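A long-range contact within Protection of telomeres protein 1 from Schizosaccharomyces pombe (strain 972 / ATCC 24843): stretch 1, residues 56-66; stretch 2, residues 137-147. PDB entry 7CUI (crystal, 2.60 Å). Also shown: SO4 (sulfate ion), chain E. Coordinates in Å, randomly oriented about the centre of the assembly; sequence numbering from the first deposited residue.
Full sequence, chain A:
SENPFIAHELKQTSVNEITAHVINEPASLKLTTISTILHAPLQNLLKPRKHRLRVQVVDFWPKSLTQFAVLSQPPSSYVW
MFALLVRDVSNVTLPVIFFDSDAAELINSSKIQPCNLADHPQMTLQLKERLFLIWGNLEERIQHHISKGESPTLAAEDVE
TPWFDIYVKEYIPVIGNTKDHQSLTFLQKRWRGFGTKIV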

# COMPACT_ATOMS: atom_id res chain seq x y z
N GLN A 56 -8.60 -7.01 -0.25
CA GLN A 56 -8.05 -7.70 -1.41
C GLN A 56 -7.31 -6.65 -2.24
O GLN A 56 -7.79 -5.53 -2.37
CB GLN A 56 -9.22 -8.18 -2.26
CG GLN A 56 -9.12 -9.61 -2.74
CD GLN A 56 -10.32 -10.00 -3.58
OE1 GLN A 56 -11.28 -9.24 -3.73
NE2 GLN A 56 -10.27 -11.20 -4.13
N VAL A 57 -6.14 -7.00 -2.79
CA VAL A 57 -5.42 -6.06 -3.63
C VAL A 57 -5.98 -6.14 -5.05
O VAL A 57 -6.12 -7.23 -5.61
CB VAL A 57 -3.90 -6.26 -3.63
CG1 VAL A 57 -3.20 -5.21 -4.49
CG2 VAL A 57 -3.31 -6.26 -2.23
N VAL A 58 -6.24 -4.96 -5.63
CA VAL A 58 -6.96 -4.86 -6.89
C VAL A 58 -6.11 -4.13 -7.93
O VAL A 58 -6.35 -4.27 -9.13
CB VAL A 58 -8.34 -4.22 -6.63
CG1 VAL A 58 -8.81 -3.29 -7.76
CG2 VAL A 58 -9.38 -5.30 -6.33
N ASP A 59 -5.11 -3.37 -7.46
CA ASP A 59 -4.21 -2.61 -8.32
C ASP A 59 -3.03 -2.14 -7.47
O ASP A 59 -3.08 -2.25 -6.24
CB ASP A 59 -4.94 -1.45 -9.00
CG ASP A 59 -4.26 -0.92 -10.26
OD1 ASP A 59 -3.11 -1.29 -10.50
OD2 ASP A 59 -4.91 -0.15 -10.99
N PHE A 60 -1.98 -1.61 -8.11
CA PHE A 60 -0.85 -1.04 -7.39
C PHE A 60 -0.10 -0.02 -8.25
O PHE A 60 -0.24 0.01 -9.48
CB PHE A 60 0.09 -2.14 -6.88
CG PHE A 60 0.74 -2.97 -7.96
CD1 PHE A 60 1.81 -2.47 -8.70
CD2 PHE A 60 0.30 -4.26 -8.22
CE1 PHE A 60 2.41 -3.24 -9.68
CE2 PHE A 60 0.90 -5.03 -9.20
CZ PHE A 60 1.95 -4.52 -9.93
N TRP A 61 0.72 0.80 -7.57
CA TRP A 61 1.53 1.85 -8.17
C TRP A 61 2.88 1.94 -7.46
O TRP A 61 2.93 1.85 -6.23
CB TRP A 61 0.79 3.20 -8.11
CG TRP A 61 1.24 4.12 -9.19
CD1 TRP A 61 0.72 4.20 -10.46
CD2 TRP A 61 2.34 5.05 -9.16
NE1 TRP A 61 1.40 5.13 -11.20
CE2 TRP A 61 2.40 5.66 -10.43
CE3 TRP A 61 3.28 5.41 -8.19
CZ2 TRP A 61 3.36 6.62 -10.75
CZ3 TRP A 61 4.23 6.36 -8.50
CH2 TRP A 61 4.27 6.96 -9.76
N PRO A 62 4.02 2.10 -8.18
CA PRO A 62 4.04 2.16 -9.64
C PRO A 62 3.95 0.78 -10.30
O PRO A 62 3.96 -0.25 -9.63
CB PRO A 62 5.38 2.84 -9.95
CG PRO A 62 6.27 2.55 -8.76
CD PRO A 62 5.35 2.27 -7.59
N LYS A 63 3.85 0.77 -11.64
CA LYS A 63 3.58 -0.46 -12.36
C LYS A 63 4.82 -1.35 -12.43
O LYS A 63 4.68 -2.57 -12.47
CB LYS A 63 3.01 -0.15 -13.75
CG LYS A 63 1.69 0.59 -13.74
CD LYS A 63 0.59 -0.13 -12.97
CE LYS A 63 -0.73 0.60 -13.07
NZ LYS A 63 -1.45 0.57 -11.78
N SER A 64 6.02 -0.74 -12.46
CA SER A 64 7.26 -1.51 -12.41
C SER A 64 7.68 -1.70 -10.96
O SER A 64 7.80 -0.72 -10.23
CB SER A 64 8.38 -0.84 -13.13
OG SER A 64 8.04 -0.65 -14.48
N LEU A 65 7.95 -2.96 -10.59
CA LEU A 65 8.52 -3.27 -9.29
C LEU A 65 9.92 -2.68 -9.21
O LEU A 65 10.47 -2.48 -8.12
CB LEU A 65 8.55 -4.79 -9.11
CG LEU A 65 7.18 -5.46 -9.04
CD1 LEU A 65 7.28 -6.80 -8.34
CD2 LEU A 65 6.18 -4.58 -8.31
N THR A 66 10.48 -2.36 -10.38
CA THR A 66 11.78 -1.74 -10.52
C THR A 66 11.77 -0.35 -9.89
O THR A 66 12.83 0.20 -9.57
CB THR A 66 12.19 -1.82 -11.99
OG1 THR A 66 13.06 -2.94 -12.02
CG2 THR A 66 12.86 -0.57 -12.52
N ASN A 137 -1.55 -13.48 -8.81
CA ASN A 137 -1.15 -13.30 -10.21
C ASN A 137 -1.47 -11.89 -10.73
O ASN A 137 -1.43 -11.67 -11.93
CB ASN A 137 -1.76 -14.34 -11.14
CG ASN A 137 -1.38 -15.76 -10.76
OD1 ASN A 137 -2.14 -16.43 -10.05
ND2 ASN A 137 -0.22 -16.21 -11.19
N LEU A 138 -1.73 -10.94 -9.82
CA LEU A 138 -2.11 -9.58 -10.20
C LEU A 138 -1.01 -8.91 -11.03
O LEU A 138 -1.30 -8.32 -12.07
CB LEU A 138 -2.40 -8.78 -8.92
CG LEU A 138 -3.51 -7.73 -8.98
CD1 LEU A 138 -3.01 -6.41 -8.41
CD2 LEU A 138 -4.10 -7.54 -10.37
N GLU A 139 0.25 -8.98 -10.57
CA GLU A 139 1.35 -8.28 -11.20
C GLU A 139 1.56 -8.83 -12.61
O GLU A 139 1.76 -8.06 -13.56
CB GLU A 139 2.61 -8.38 -10.34
CG GLU A 139 3.79 -7.58 -10.87
CD GLU A 139 4.70 -8.25 -11.89
OE1 GLU A 139 4.67 -9.50 -12.00
OE2 GLU A 139 5.44 -7.51 -12.59
N GLU A 140 1.50 -10.16 -12.72
CA GLU A 140 1.70 -10.88 -13.97
C GLU A 140 0.69 -10.40 -15.00
O GLU A 140 1.03 -10.17 -16.16
CB GLU A 140 1.48 -12.38 -13.77
CG GLU A 140 2.70 -13.09 -13.23
CD GLU A 140 2.50 -14.54 -12.82
OE1 GLU A 140 1.43 -15.13 -13.14
OE2 GLU A 140 3.41 -15.10 -12.16
N ARG A 141 -0.56 -10.25 -14.54
CA ARG A 141 -1.68 -9.90 -15.40
C ARG A 141 -1.60 -8.43 -15.77
O ARG A 141 -1.90 -8.04 -16.90
CB ARG A 141 -3.01 -10.24 -14.72
CG ARG A 141 -3.47 -11.69 -14.88
CD ARG A 141 -3.17 -12.45 -16.15
NE ARG A 141 -4.05 -12.18 -17.29
CZ ARG A 141 -3.92 -12.68 -18.53
NH1 ARG A 141 -4.86 -12.43 -19.47
NH2 ARG A 141 -2.88 -13.45 -18.82
N ILE A 142 -1.19 -7.60 -14.80
CA ILE A 142 -1.05 -6.18 -15.05
C ILE A 142 0.02 -5.97 -16.12
O ILE A 142 -0.20 -5.20 -17.06
CB ILE A 142 -0.77 -5.39 -13.75
CG1 ILE A 142 -2.06 -5.16 -12.96
CG2 ILE A 142 -0.04 -4.09 -14.04
CD1 ILE A 142 -1.88 -4.48 -11.63
N GLN A 143 1.14 -6.68 -16.01
CA GLN A 143 2.20 -6.58 -17.00
C GLN A 143 1.74 -7.18 -18.34
O GLN A 143 2.14 -6.70 -19.40
CB GLN A 143 3.48 -7.27 -16.52
CG GLN A 143 4.15 -6.56 -15.36
CD GLN A 143 4.34 -5.08 -15.59
OE1 GLN A 143 4.20 -4.27 -14.68
NE2 GLN A 143 4.68 -4.70 -16.82
N HIS A 144 0.92 -8.23 -18.26
CA HIS A 144 0.38 -8.85 -19.46
C HIS A 144 -0.42 -7.83 -20.26
O HIS A 144 -0.29 -7.76 -21.48
CB HIS A 144 -0.47 -10.08 -19.09
CG HIS A 144 -1.28 -10.58 -20.24
ND1 HIS A 144 -0.77 -11.42 -21.20
CD2 HIS A 144 -2.55 -10.31 -20.61
CE1 HIS A 144 -1.69 -11.67 -22.11
NE2 HIS A 144 -2.80 -11.00 -21.77
N HIS A 145 -1.23 -7.02 -19.56
CA HIS A 145 -2.10 -6.08 -20.24
C HIS A 145 -1.31 -4.91 -20.81
O HIS A 145 -1.59 -4.45 -21.92
CB HIS A 145 -3.25 -5.63 -19.33
CG HIS A 145 -4.29 -6.69 -19.13
ND1 HIS A 145 -5.05 -7.20 -20.17
CD2 HIS A 145 -4.69 -7.34 -18.01
CE1 HIS A 145 -5.87 -8.11 -19.70
NE2 HIS A 145 -5.68 -8.22 -18.38
N ILE A 146 -0.31 -4.44 -20.06
CA ILE A 146 0.52 -3.34 -20.51
C ILE A 146 1.19 -3.71 -21.83
O ILE A 146 1.20 -2.91 -22.76
CB ILE A 146 1.51 -2.90 -19.40
CG1 ILE A 146 0.76 -2.26 -18.23
CG2 ILE A 146 2.59 -1.98 -19.97
CD1 ILE A 146 1.56 -2.17 -16.95
N SER A 147 1.70 -4.94 -21.94
CA SER A 147 2.39 -5.39 -23.14
C SER A 147 1.43 -5.56 -24.32
O SER A 147 1.86 -5.48 -25.48
CB SER A 147 3.17 -6.66 -22.89
OG SER A 147 4.34 -6.40 -22.12
S SO4 E . -6.36 -13.67 -22.10
O1 SO4 E . -6.46 -12.29 -22.49
O2 SO4 E . -4.99 -14.09 -22.19
O3 SO4 E . -6.83 -13.83 -20.75
O4 SO4 E . -7.16 -14.47 -22.98

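Helix 138-147 lies across strand 56-61 and the loop that follows it, with the two axes 9.4 Å apart at closest approach and their directions 56° apart. The spacing leaves room for one layer of side chains, and the helix fills it with residues about one turn apart: Leu138, Ile142 and Ile146, with Glu139 and Gln143 alongside.

Asn137 stands just before the helix and takes no part in the contact. Its side chain makes no capping bond; instead its ND2 donates to Glu140 OE1 at 2.8 Å, while its backbone O accepts the first bond of the helix, from Arg141 N at 3.1 Å.

Leu138 opens the interface, and its CB points toward the strand. One methyl, CD1, does much of the work: it lies 4.1 Å from Val57 CG1, 4.0 Å from Phe60 CD2 and 3.8 Å from the backbone N of Asp59. Both chi angles lie between the usual wells, so the fit is not bought with a standard rotamer. Here CD1 of Leu138 reaches the strand backbone as well as its side chains.

Glu139 is a buried acid that contributes carbon to the contact. Its CG packs 3.7 Å from Phe60 CZ and, more loosely, 4.4 Å from Leu65 CD1. Chi1 (t) places CG beside the ring, and chi2 of -87° (m) sets the carboxylate, which lies farther from Phe60 than CG does. The lesson is that a charged residue can serve as a hydrophobic neighbour through its methylenes.

Glu140 and Arg141 are out of reach of stretch 1. Arg141 looks to another partner: its NH1 donates a hydrogen bond to O2 of a sulfate ion, probably from the crystallisation liquor, at 3.2 Å.

Ile142 is the next inward position. Its CD1 meets Phe60 CE2 at 3.7 Å and Asp59 OD1 at 3.6 Å, and its CG2 lies 4.2 Å from Lys63 CD. That a methyl sits so near a carboxylate is easier to understand from what stretch 1 does with its charges. Lys63 NZ forms a salt bridge with Asp59 OD1 at 2.8 Å and also donates to Phe60 O at 2.7 Å, and Asp59 OD1 accepts from Phe60 N at 2.7 Å. The polar groups are thus paired within their own stretch, and the lysine's methylenes remain available to the helix. Phe60 ties the packing together: although its CB points sideways, its chi1 of 63° (p) carries the ring to Leu138, Glu139 and Ile142.

Gln143 reaches the loop with the end of its side chain, near the backbone O of Lys63; the orientation of its amide is uncertain, so the polar pairing stays open.

His144 and His145 do not touch stretch 1. Ile146 closes the contact more lightly, its CD1 4.1 Å from Lys63 CB. No clear hydrogen bond crosses between the stretches; the rule to read here is carbon packing across the gap, with Asp59 and Lys63 paired within stretch 1.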